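Local coordinates for uncharacterized protein (Sphaerobacter thermophilus, PDB 5TGN), which is of unknown function but carries a SnoaL-like domain of the NTF2 clan, a fold that often encloses a ligand-binding or catalytic pocket, at residues I7-E12 / D99-L104; R11-R16 / W92-D97. All coordinates share one frame; numbering follows the deposited sequence.

Contacts 1 and 2 use overlapping parts of helix 6-18, sharing R11 and E12, and their centres lie only about 4 Å apart. The helix is the first of the chain, whereas its partners are the last two strands: 92-97 on strand 88-97 and 99-104 on strand 100-108, antiparallel neighbours in the mixed sheet. The two strand segments are themselves joined, R102 N lying 2.7 Å from D95 O, a probable hydrogen bond. A10 CB also packs 3.6 Å from F94 CE2, tying one contact to the other. Together they close the N-terminal helix onto the two central strands of the sheet, which are the last of the chain, the helix-on-sheet layer of a SnoaL-like domain.

Contact 1 of 2, residues I7-E12 / D99-L104; sequences IDLARE and DRIRRL
L9 carries almost all of this contact, reaching from helix 6-18 to the start of strand 100-108. Its CD1 lies 3.4 Å from the carbonyl O of D99 and 3.7 Å from R100 CA, so one methyl rests on the main chain where the turn enters the strand. The other methyl, CD2, is 3.7 Å from the same D99 O, which therefore has both branches of the leucine beside it. Nearer the helix backbone, L9 CB meets I101 CG1 at 4.2 Å, a looser apolar touch.

The torsions account for this reach. With chi1 at -68°, L9 CG stands opposite its own carbonyl carbon, and the extended second torsion carries CD1 on to the turn. D99 has positive phi and psi (59°/23°), a left-handed conformation that belongs to the turn linking strands 88-97 and 100-108.

Farther out, L9 also packs on V96, M4 and L28, while I101 lies against F94, L28 and F29. R100 directs its CB away from the helix, and its NH1 bonds to the carbonyl O of F29. At R102 the chain turns a corner, and R102 and R103 both face D95 in a classic beta bulge.

With an alanine in place of L9, the methyls beside the D99 carbonyl are gone and a gap would probably open over the D99-R100 backbone, although CB could still touch I101. No hydrogen bond or salt bridge crosses between 7-12 and 99-104, and the 154 Å² they bury comes mainly from L9 and I101. The contact is thus van der Waals packing of a leucine on a peptide carbonyl and on I101, without directional bonds, at a partly exposed end of the helix-sheet interface.

Contact 2 of 2, residues R11-R16 / W92-D97; sequences REYISR and WIFDVD
Y13 and F94 form the densest part of this contact. The edge of the F94 ring is turned toward the face of the Y13 ring in an offset edge-to-face pair, with centroids 5.5 Å apart and planes at 71°. F94 CE1 approaches Y13 CB to 3.7 Å, and F94 CZ comes equally near Y13 CD2, so the phenylalanine meets both the root and one flank of the tyrosine. The first torsion of Y13 sets CG trans to the main-chain N, which carries the ring away from the helix and brings CE2 to 4.0 Å from W92 CD1. That second aromatic pair is oblique and completes a cluster of Y13, W92 and F94.

I14 supplies the other firm point. Its CD1 stands over one face of the W92 six-membered ring, 3.9 Å from the centroid and 13° off the normal, a well-centred CH-pi contact. All four touching residues are buried; L76 packs against I14 and F94, and T61 against I14 and W92.

The outward side of the helix differs in kind. There R16 NE makes a weak, bent hydrogen bond to E12 OE2 within a salt bridge, while R16 NH1 pairs with D21; neither E12 nor R16 touches segment 92-97. A bound glycerol, probably from crystallisation, lies about 4 Å from the W92 side chain and may mark a pocket. The axes of 11-16 and 92-97 run 11.0 Å apart at 127°, a helix laid across a curved sheet over an aromatic core, consistent with the cone-like NTF2 fold of SnoaL-like domains.

Contact 1 of 2, residues I7-E12 / D99-L104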
loop_
_atom_site.group_PDB
_atom_site.type_symbol
_atom_site.label_atom_id
_atom_site.label_comp_id
_atom_site.label_asym_id
_atom_site.label_seq_id
_atom_site.Cartn_x
_atom_site.Cartn_y
_atom_site.Cartn_z
ATOM N N ILE A 7 -14.034 -16.161 -14.958
ATOM C CA ILE A 7 -12.660 -16.200 -15.459
ATOM C C ILE A 7 -12.475 -15.210 -16.604
ATOM O O ILE A 7 -11.408 -14.595 -16.728
ATOM C CB ILE A 7 -12.259 -17.636 -15.862
ATOM C CG1 ILE A 7 -10.769 -17.691 -16.204
ATOM C CG2 ILE A 7 -13.109 -18.170 -17.040
ATOM C CD1 ILE A 7 -9.844 -17.332 -15.034
ATOM N N ASP A 8 -13.510 -15.014 -17.435
ATOM C CA ASP A 8 -13.454 -14.012 -18.499
ATOM C C ASP A 8 -13.321 -12.605 -17.935
ATOM O O ASP A 8 -12.556 -11.792 -18.467
ATOM C CB ASP A 8 -14.706 -14.080 -19.373
ATOM C CG ASP A 8 -14.865 -15.431 -20.083
ATOM O OD1 ASP A 8 -13.837 -16.097 -20.363
ATOM O OD2 ASP A 8 -16.023 -15.812 -20.358
ATOM N N LEU A 9 -14.109 -12.281 -16.895
ATOM C CA LEU A 9 -14.008 -10.966 -16.269
ATOM C C LEU A 9 -12.605 -10.748 -15.712
ATOM O O LEU A 9 -12.017 -9.671 -15.881
ATOM C CB LEU A 9 -15.054 -10.817 -15.157
ATOM C CG LEU A 9 -16.521 -10.758 -15.588
ATOM C CD1 LEU A 9 -17.463 -10.872 -14.391
ATOM C CD2 LEU A 9 -16.801 -9.484 -16.370
ATOM N N ALA A 10 -12.056 -11.763 -15.040
ATOM C CA ALA A 10 -10.738 -11.619 -14.434
ATOM C C ALA A 10 -9.673 -11.373 -15.501
ATOM O O ALA A 10 -8.848 -10.462 -15.369
ATOM C CB ALA A 10 -10.405 -12.865 -13.605
ATOM N N ARG A 11 -9.667 -12.185 -16.568
ATOM C CA ARG A 11 -8.677 -11.992 -17.626
ATOM C C ARG A 11 -8.839 -10.629 -18.294
ATOM O O ARG A 11 -7.848 -9.985 -18.670
ATOM C CB ARG A 11 -8.792 -13.099 -18.684
ATOM C CG ARG A 11 -8.380 -14.518 -18.244
ATOM C CD ARG A 11 -8.919 -15.545 -19.277
ATOM N NE ARG A 11 -8.615 -16.924 -18.905
ATOM C CZ ARG A 11 -9.269 -17.988 -19.350
ATOM N NH1 ARG A 11 -10.285 -17.843 -20.186
ATOM N NH2 ARG A 11 -8.915 -19.198 -18.940
ATOM N N GLU A 12 -10.086 -10.204 -18.522
ATOM C CA GLU A 12 -10.304 -8.905 -19.146
ATOM C C GLU A 12 -9.849 -7.773 -18.230
ATOM O O GLU A 12 -9.360 -6.744 -18.709
ATOM C CB GLU A 12 -11.779 -8.722 -19.516
ATOM C CG GLU A 12 -12.035 -7.448 -20.309
ATOM C CD GLU A 12 -11.335 -7.459 -21.668
ATOM O OE1 GLU A 12 -10.965 -8.558 -22.152
ATOM O OE2 GLU A 12 -11.136 -6.368 -22.244
ATOM N N ASP A 99 -22.611 -11.732 -13.561
ATOM C CA ASP A 99 -21.675 -11.410 -14.645
ATOM C C ASP A 99 -20.938 -10.074 -14.454
ATOM O O ASP A 99 -20.410 -9.517 -15.417
ATOM C CB ASP A 99 -22.344 -11.495 -16.039
ATOM C CG ASP A 99 -23.403 -10.434 -16.286
ATOM O OD1 ASP A 99 -23.087 -9.227 -16.217
ATOM O OD2 ASP A 99 -24.566 -10.813 -16.562
ATOM N N ARG A 100 -20.804 -9.574 -13.229
ATOM C CA ARG A 100 -19.885 -8.472 -12.954
ATOM C C ARG A 100 -19.072 -8.780 -11.711
ATOM O O ARG A 100 -19.437 -9.637 -10.912
ATOM C CB ARG A 100 -20.609 -7.135 -12.771
ATOM C CG ARG A 100 -21.245 -6.633 -14.055
ATOM C CD ARG A 100 -21.887 -5.270 -13.902
ATOM N NE ARG A 100 -22.334 -4.743 -15.190
ATOM C CZ ARG A 100 -21.728 -3.758 -15.840
ATOM N NH1 ARG A 100 -20.666 -3.179 -15.308
ATOM N NH2 ARG A 100 -22.204 -3.340 -17.009
ATOM N N ILE A 101 -17.975 -8.046 -11.548
ATOM C CA ILE A 101 -17.136 -8.142 -10.352
ATOM C C ILE A 101 -17.788 -7.368 -9.216
ATOM O O ILE A 101 -18.047 -6.163 -9.331
ATOM C CB ILE A 101 -15.715 -7.619 -10.617
ATOM C CG1 ILE A 101 -15.084 -8.342 -11.815
ATOM C CG2 ILE A 101 -14.856 -7.836 -9.384
ATOM C CD1 ILE A 101 -13.844 -7.587 -12.429
ATOM N N ARG A 102 -18.070 -8.067 -8.118
ATOM C CA ARG A 102 -18.550 -7.403 -6.915
ATOM C C ARG A 102 -17.382 -6.887 -6.089
ATOM O O ARG A 102 -17.467 -5.809 -5.488
ATOM C CB ARG A 102 -19.413 -8.358 -6.093
ATOM C CG ARG A 102 -20.741 -8.661 -6.802
ATOM C CD ARG A 102 -21.912 -8.892 -5.842
ATOM N NE ARG A 102 -22.004 -7.839 -4.836
ATOM C CZ ARG A 102 -22.528 -6.638 -5.056
ATOM N NH1 ARG A 102 -22.563 -5.742 -4.082
ATOM N NH2 ARG A 102 -23.011 -6.335 -6.250
ATOM N N ARG A 103 -16.291 -7.639 -6.034
ATOM C CA ARG A 103 -15.158 -7.168 -5.271
ATOM C C ARG A 103 -13.884 -7.740 -5.865
ATOM O O ARG A 103 -13.831 -8.918 -6.240
ATOM C CB ARG A 103 -15.271 -7.551 -3.788
ATOM C CG ARG A 103 -13.973 -7.276 -2.975
ATOM C CD ARG A 103 -14.093 -7.970 -1.607
ATOM N NE ARG A 103 -14.948 -7.242 -0.673
ATOM C CZ ARG A 103 -15.334 -7.707 0.513
ATOM N NH1 ARG A 103 -14.976 -8.930 0.890
ATOM N NH2 ARG A 103 -16.051 -6.949 1.336
ATOM N N LEU A 104 -12.864 -6.890 -5.965
ATOM C CA LEU A 104 -11.522 -7.344 -6.301
ATOM C C LEU A 104 -10.615 -6.996 -5.128
ATOM O O LEU A 104 -10.560 -5.836 -4.704
ATOM C CB LEU A 104 -11.027 -6.707 -7.608
ATOM C CG LEU A 104 -9.503 -6.749 -7.808
ATOM C CD1 LEU A 104 -9.012 -8.166 -7.961
ATOM C CD2 LEU A 104 -9.100 -5.859 -8.994
#

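Contact 2 of 2, residues R11-R16 / W92-D97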
loop_
_atom_site.group_PDB
_atom_site.type_symbol
_atom_site.label_atom_id
_atom_site.label_comp_id
_atom_site.label_asym_id
_atom_site.label_seq_id
_atom_site.Cartn_x
_atom_site.Cartn_y
_atom_site.Cartn_z
ATOM N N ARG A 11 -9.667 -12.185 -16.568
ATOM C CA ARG A 11 -8.677 -11.992 -17.626
ATOM C C ARG A 11 -8.839 -10.629 -18.294
ATOM O O ARG A 11 -7.848 -9.985 -18.670
ATOM C CB ARG A 11 -8.792 -13.099 -18.684
ATOM C CG ARG A 11 -8.380 -14.518 -18.244
ATOM C CD ARG A 11 -8.919 -15.545 -19.277
ATOM N NE ARG A 11 -8.615 -16.924 -18.905
ATOM C CZ ARG A 11 -9.269 -17.988 -19.350
ATOM N NH1 ARG A 11 -10.285 -17.843 -20.186
ATOM N NH2 ARG A 11 -8.915 -19.198 -18.940
ATOM N N GLU A 12 -10.086 -10.204 -18.522
ATOM C CA GLU A 12 -10.304 -8.905 -19.146
ATOM C C GLU A 12 -9.849 -7.773 -18.230
ATOM O O GLU A 12 -9.360 -6.744 -18.709
ATOM C CB GLU A 12 -11.779 -8.722 -19.516
ATOM C CG GLU A 12 -12.035 -7.448 -20.309
ATOM C CD GLU A 12 -11.335 -7.459 -21.668
ATOM O OE1 GLU A 12 -10.965 -8.558 -22.152
ATOM O OE2 GLU A 12 -11.136 -6.368 -22.244
ATOM N N TYR A 13 -10.037 -7.929 -16.920
ATOM C CA TYR A 13 -9.547 -6.923 -15.982
ATOM C C TYR A 13 -8.049 -6.734 -16.157
ATOM O O TYR A 13 -7.569 -5.617 -16.345
ATOM C CB TYR A 13 -9.887 -7.320 -14.535
ATOM C CG TYR A 13 -9.235 -6.356 -13.545
ATOM C CD1 TYR A 13 -9.888 -5.190 -13.144
ATOM C CD2 TYR A 13 -7.936 -6.575 -13.076
ATOM C CE1 TYR A 13 -9.279 -4.286 -12.266
ATOM C CE2 TYR A 13 -7.325 -5.681 -12.188
ATOM C CZ TYR A 13 -8.003 -4.542 -11.804
ATOM O OH TYR A 13 -7.389 -3.643 -10.956
ATOM N N ILE A 14 -7.298 -7.835 -16.183
ATOM C CA ILE A 14 -5.857 -7.735 -16.406
ATOM C C ILE A 14 -5.562 -7.067 -17.746
ATOM O O ILE A 14 -4.640 -6.253 -17.865
ATOM C CB ILE A 14 -5.202 -9.131 -16.325
ATOM C CG1 ILE A 14 -5.438 -9.770 -14.961
ATOM C CG2 ILE A 14 -3.674 -9.038 -16.620
ATOM C CD1 ILE A 14 -4.747 -8.989 -13.784
ATOM N N SER A 15 -6.306 -7.426 -18.788
ATOM C CA SER A 15 -6.014 -6.842 -20.096
ATOM C C SER A 15 -6.242 -5.335 -20.068
ATOM O O SER A 15 -5.454 -4.560 -20.634
ATOM C CB SER A 15 -6.872 -7.513 -21.175
ATOM O OG SER A 15 -6.594 -6.984 -22.458
ATOM N N ARG A 16 -7.303 -4.904 -19.389
ATOM C CA ARG A 16 -7.650 -3.481 -19.347
ATOM C C ARG A 16 -6.636 -2.683 -18.533
ATOM O O ARG A 16 -6.275 -1.564 -18.910
ATOM C CB ARG A 16 -9.060 -3.293 -18.765
ATOM C CG ARG A 16 -10.206 -3.780 -19.637
ATOM C CD ARG A 16 -10.205 -3.127 -20.992
ATOM N NE ARG A 16 -9.380 -3.878 -21.935
ATOM C CZ ARG A 16 -8.607 -3.333 -22.876
ATOM N NH1 ARG A 16 -8.542 -2.008 -23.023
ATOM N NH2 ARG A 16 -7.886 -4.124 -23.669
ATOM N N TRP A 92 -4.637 -11.469 -7.293
ATOM C CA TRP A 92 -5.921 -10.799 -7.525
ATOM C C TRP A 92 -7.034 -11.781 -7.176
ATOM O O TRP A 92 -7.109 -12.866 -7.760
ATOM C CB TRP A 92 -6.063 -10.356 -8.987
ATOM C CG TRP A 92 -5.129 -9.252 -9.431
ATOM C CD1 TRP A 92 -5.380 -7.894 -9.426
ATOM C CD2 TRP A 92 -3.820 -9.414 -9.999
ATOM N NE1 TRP A 92 -4.293 -7.211 -9.932
ATOM C CE2 TRP A 92 -3.323 -8.121 -10.288
ATOM C CE3 TRP A 92 -3.021 -10.527 -10.290
ATOM C CZ2 TRP A 92 -2.054 -7.913 -10.858
ATOM C CZ3 TRP A 92 -1.766 -10.321 -10.849
ATOM C CH2 TRP A 92 -1.291 -9.017 -11.119
ATOM N N ILE A 93 -7.898 -11.418 -6.236
ATOM C CA ILE A 93 -9.019 -12.287 -5.848
ATOM C C ILE A 93 -10.293 -11.604 -6.313
ATOM O O ILE A 93 -10.634 -10.542 -5.794
ATOM C CB ILE A 93 -9.068 -12.541 -4.334
ATOM C CG1 ILE A 93 -7.728 -13.119 -3.837
ATOM C CG2 ILE A 93 -10.270 -13.469 -3.964
ATOM C CD1 ILE A 93 -7.645 -13.209 -2.289
ATOM N N PHE A 94 -11.004 -12.207 -7.278
ATOM C CA PHE A 94 -12.227 -11.639 -7.848
ATOM C C PHE A 94 -13.438 -12.378 -7.281
ATOM O O PHE A 94 -13.531 -13.606 -7.421
ATOM C CB PHE A 94 -12.261 -11.782 -9.373
ATOM C CG PHE A 94 -11.179 -11.072 -10.098
ATOM C CD1 PHE A 94 -11.415 -9.816 -10.668
ATOM C CD2 PHE A 94 -9.936 -11.668 -10.282
ATOM C CE1 PHE A 94 -10.404 -9.152 -11.386
ATOM C CE2 PHE A 94 -8.910 -11.000 -10.970
ATOM C CZ PHE A 94 -9.134 -9.757 -11.517
ATOM N N ASP A 95 -14.366 -11.642 -6.659
ATOM C CA ASP A 95 -15.698 -12.166 -6.329
ATOM C C ASP A 95 -16.688 -11.652 -7.369
ATOM O O ASP A 95 -16.807 -10.436 -7.565
ATOM C CB ASP A 95 -16.139 -11.744 -4.917
ATOM C CG ASP A 95 -15.155 -12.199 -3.835
ATOM O OD1 ASP A 95 -14.928 -13.426 -3.721
ATOM O OD2 ASP A 95 -14.585 -11.338 -3.115
ATOM N N VAL A 96 -17.410 -12.571 -8.014
ATOM C CA VAL A 96 -18.239 -12.266 -9.177
ATOM C C VAL A 96 -19.676 -12.657 -8.872
ATOM O O VAL A 96 -19.929 -13.697 -8.253
ATOM C CB VAL A 96 -17.722 -12.999 -10.436
ATOM C CG1 VAL A 96 -18.724 -12.907 -11.613
ATOM C CG2 VAL A 96 -16.322 -12.492 -10.792
ATOM N N ASP A 97 -20.615 -11.813 -9.295
ATOM C CA ASP A 97 -22.025 -12.154 -9.224
ATOM C C ASP A 97 -22.753 -11.461 -10.367
ATOM O O ASP A 97 -22.456 -10.311 -10.693
ATOM C CB ASP A 97 -22.634 -11.761 -7.869
ATOM C CG ASP A 97 -23.922 -12.531 -7.561
ATOM O OD1 ASP A 97 -24.179 -13.563 -8.217
ATOM O OD2 ASP A 97 -24.678 -12.116 -6.657
#